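Long-range contact in Alr3699 protein (Nostoc sp., PDB 4XSR), which is a glycosyltransferase-family protein of GT-B fold that holds uridine-5'-diphosphate-glucose in the cleft between its two domains: residues H127-P132 and P293-R298. Sequence-based numbering, arbitrary orientation.
With UPG (uridine-5'-diphosphate-glucose), chain J.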
loop_
_atom_site.group_PDB
_atom_site.type_symbol
_atom_site.label_atom_id
_atom_site.label_comp_id
_atom_site.label_asym_id
_atom_site.label_seq_id
_atom_site.Cartn_x
_atom_site.Cartn_y
_atom_site.Cartn_z
ATOM N N HIS B 127 14.675 -15.126 4.687
ATOM C CA HIS B 127 14.576 -16.452 5.294
ATOM C C HIS B 127 13.902 -17.410 4.353
ATOM O O HIS B 127 13.737 -18.564 4.677
ATOM C CB HIS B 127 13.761 -16.394 6.603
ATOM C CG HIS B 127 14.404 -15.583 7.681
ATOM N ND1 HIS B 127 15.430 -16.068 8.467
ATOM C CD2 HIS B 127 14.157 -14.330 8.124
ATOM C CE1 HIS B 127 15.796 -15.146 9.341
ATOM N NE2 HIS B 127 15.042 -14.078 9.146
ATOM N N ASP B 128 13.469 -16.925 3.197
ATOM C CA ASP B 128 12.775 -17.752 2.224
ATOM C C ASP B 128 13.622 -18.062 0.994
ATOM O O ASP B 128 14.617 -17.395 0.693
ATOM C CB ASP B 128 11.501 -17.047 1.754
ATOM C CG ASP B 128 10.524 -16.736 2.887
ATOM O OD1 ASP B 128 10.309 -17.625 3.755
ATOM O OD2 ASP B 128 9.952 -15.599 2.879
ATOM N N ILE B 129 13.194 -19.087 0.269
ATOM C CA ILE B 129 13.712 -19.372 -1.046
ATOM C C ILE B 129 12.641 -18.831 -1.989
ATOM O O ILE B 129 11.516 -19.354 -2.034
ATOM C CB ILE B 129 13.942 -20.884 -1.231
ATOM C CG1 ILE B 129 15.328 -21.282 -0.670
ATOM C CG2 ILE B 129 13.815 -21.307 -2.687
ATOM C CD1 ILE B 129 15.533 -22.789 -0.583
ATOM N N LEU B 130 12.983 -17.760 -2.701
ATOM C CA LEU B 130 12.015 -17.072 -3.567
ATOM C C LEU B 130 11.996 -17.769 -4.894
ATOM O O LEU B 130 12.686 -17.355 -5.829
ATOM C CB LEU B 130 12.360 -15.578 -3.756
ATOM C CG LEU B 130 12.414 -14.765 -2.459
ATOM C CD1 LEU B 130 13.109 -13.464 -2.654
ATOM C CD2 LEU B 130 11.038 -14.526 -1.893
ATOM N N SER B 131 11.212 -18.831 -4.977
ATOM C CA SER B 131 11.173 -19.631 -6.182
ATOM C C SER B 131 9.718 -19.935 -6.448
ATOM O O SER B 131 8.907 -19.856 -5.535
ATOM C CB SER B 131 11.926 -20.953 -5.971
ATOM O OG SER B 131 11.066 -21.896 -5.356
ATOM N N PRO B 132 9.392 -20.294 -7.690
ATOM C CA PRO B 132 8.014 -20.608 -8.065
ATOM C C PRO B 132 7.403 -21.682 -7.229
ATOM O O PRO B 132 6.210 -21.621 -6.972
ATOM C CB PRO B 132 8.141 -21.046 -9.534
ATOM C CG PRO B 132 9.232 -20.134 -10.049
ATOM C CD PRO B 132 10.211 -19.984 -8.886
ATOM N N PRO B 293 12.371 -27.306 -1.365
ATOM C CA PRO B 293 13.672 -27.004 -0.787
ATOM C C PRO B 293 13.642 -26.183 0.482
ATOM O O PRO B 293 13.006 -25.158 0.543
ATOM C CB PRO B 293 14.386 -26.234 -1.922
ATOM C CG PRO B 293 13.801 -26.801 -3.167
ATOM C CD PRO B 293 12.347 -27.072 -2.818
ATOM N N GLU B 294 14.417 -26.594 1.464
ATOM C CA GLU B 294 14.501 -25.899 2.730
ATOM C C GLU B 294 15.493 -24.735 2.649
ATOM O O GLU B 294 16.638 -24.900 2.237
ATOM C CB GLU B 294 14.921 -26.874 3.841
ATOM C CG GLU B 294 14.859 -26.308 5.266
ATOM C CD GLU B 294 13.413 -26.170 5.720
ATOM O OE1 GLU B 294 12.651 -27.164 5.552
ATOM O OE2 GLU B 294 13.029 -25.063 6.174
ATOM N N PRO B 295 15.086 -23.548 3.028
ATOM C CA PRO B 295 16.014 -22.435 2.951
ATOM C C PRO B 295 17.225 -22.559 3.846
ATOM O O PRO B 295 18.297 -22.296 3.393
ATOM C CB PRO B 295 15.155 -21.251 3.353
ATOM C CG PRO B 295 13.828 -21.619 2.879
ATOM C CD PRO B 295 13.700 -23.084 3.085
ATOM N N PHE B 296 17.055 -22.974 5.085
ATOM C CA PHE B 296 18.162 -23.198 5.970
ATOM C C PHE B 296 17.953 -24.479 6.733
ATOM O O PHE B 296 18.617 -25.435 6.482
ATOM C CB PHE B 296 18.324 -22.036 6.902
ATOM C CG PHE B 296 19.397 -22.206 7.907
ATOM C CD1 PHE B 296 20.708 -22.067 7.565
ATOM C CD2 PHE B 296 19.087 -22.471 9.203
ATOM C CE1 PHE B 296 21.687 -22.198 8.499
ATOM C CE2 PHE B 296 20.049 -22.601 10.138
ATOM C CZ PHE B 296 21.357 -22.464 9.790
ATOM N N GLY B 297 16.975 -24.496 7.616
ATOM C CA GLY B 297 16.625 -25.648 8.401
ATOM C C GLY B 297 17.200 -25.664 9.793
ATOM O O GLY B 297 18.167 -26.319 10.049
ATOM N N ARG B 298 16.548 -24.953 10.691
ATOM C CA ARG B 298 16.987 -24.793 12.054
ATOM C C ARG B 298 17.042 -26.100 12.804
ATOM O O ARG B 298 17.921 -26.319 13.559
ATOM C CB ARG B 298 16.066 -23.848 12.799
ATOM C CG ARG B 298 16.275 -22.386 12.524
ATOM C CD ARG B 298 15.221 -21.524 13.164
ATOM N NE ARG B 298 15.389 -21.437 14.591
ATOM C CZ ARG B 298 16.213 -20.616 15.189
ATOM N NH1 ARG B 298 16.948 -19.803 14.495
ATOM N NH2 ARG B 298 16.298 -20.609 16.480
HETATM N N1 UPG J . 10.154 -25.346 17.006
HETATM C C2 UPG J . 9.633 -25.104 18.284
HETATM N N3 UPG J . 8.595 -25.820 18.694
HETATM C C4 UPG J . 8.043 -26.764 17.935
HETATM C C5 UPG J . 8.565 -27.040 16.665
HETATM C C6 UPG J . 9.629 -26.292 16.215
HETATM O O2 UPG J . 10.109 -24.218 19.050
HETATM O O4 UPG J . 7.055 -27.415 18.376
HETATM C C1C UPG J . 11.285 -24.570 16.510
HETATM C C2C UPG J . 12.490 -25.421 16.131
HETATM O O2C UPG J . 13.290 -25.703 17.299
HETATM C C3C UPG J . 13.131 -24.502 15.092
HETATM C C4C UPG J . 11.953 -23.767 14.418
HETATM O O4C UPG J . 10.858 -23.941 15.296
HETATM O O3C UPG J . 13.957 -23.556 15.775
HETATM C C5C UPG J . 11.529 -24.282 13.037
HETATM O O5C UPG J . 12.593 -23.894 12.169
HETATM P PA UPG J . 12.546 -24.046 10.590
HETATM O O1A UPG J . 13.945 -23.822 10.112
HETATM O O2A UPG J . 11.722 -25.201 10.146
HETATM O O3A UPG J . 11.784 -22.602 10.315
HETATM P PB UPG J . 10.707 -22.187 9.164
HETATM O O1B UPG J . 9.467 -21.944 9.944
HETATM O O2B UPG J . 10.579 -23.133 8.034
HETATM O O3B UPG J . 11.375 -20.747 8.832
HETATM C "C1'" UPG J . 12.111 -20.211 7.715
HETATM C "C2'" UPG J . 12.701 -21.164 6.701
HETATM C "C3'" UPG J . 13.741 -22.128 7.327
HETATM C "C4'" UPG J . 14.838 -21.311 8.019
HETATM C "C5'" UPG J . 14.189 -20.250 8.891
HETATM C "C6'" UPG J . 15.158 -19.333 9.571
HETATM O "O2'" UPG J . 11.656 -21.781 5.948
HETATM O "O3'" UPG J . 14.310 -22.933 6.278
HETATM O "O4'" UPG J . 15.671 -22.109 8.875
HETATM O "O5'" UPG J . 13.257 -19.455 8.167
HETATM O "O6'" UPG J . 16.071 -18.784 8.644
#
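The nearest CA atoms across 127-132 and 293-298 are those of I129 and P295, 5.5 Å apart. Both segments are loops, one following strand 122-126 of the seven-stranded parallel sheet, the other running from strand 285-287 of the six-stranded sheet to helix 298-305, so the contact bridges the two Rossmann-like halves of a GT-B fold across their cleft. The two loops share no hydrogen bond; apolar contacts join them, and uridine-5'-diphosphate-glucose (UPG) is gripped by both. I129 carries the apolar part: CG1 sits anti to the carbonyl carbon (chi1 -85°), and the extended chain beyond it carries CD1 to the P293-P295 loop. There I129 CD1 lies 3.6 Å from P295 CA. The same methyl is 3.9 Å from P293 CB. The I129 and P295 side chains pass at a slant. S161 and A164 of helix 159-167 also touch I129. P295 fits its CB against H127 O at 3.3 Å, and its ring lies close to the sugar hydroxyl O3'.

UPG is held at its glucose from both loops. H127 ND1 meets O6' at 2.8 Å in the plane of the imidazole, while N103 binds NE2 and H125 stacks on the ring; together they probably fix its rotation. From the other loop, E294 OE2 accepts a hydrogen bond from O3' whose very short length is doubtful at this resolution, and the same carboxylate oxygen forms a salt bridge with K219, itself hydrogen-bonded to UPG. F296 N donates to O3' and G297 N to O4'. G297 is at the N-cap of helix 298-305, and the next amide, R298 N, reaches phosphate oxygen O1A along a nearly straight bond (170°). Bent at chi3 (73°), the R298 side chain brings NE to within 2.8 Å of ribose O3C.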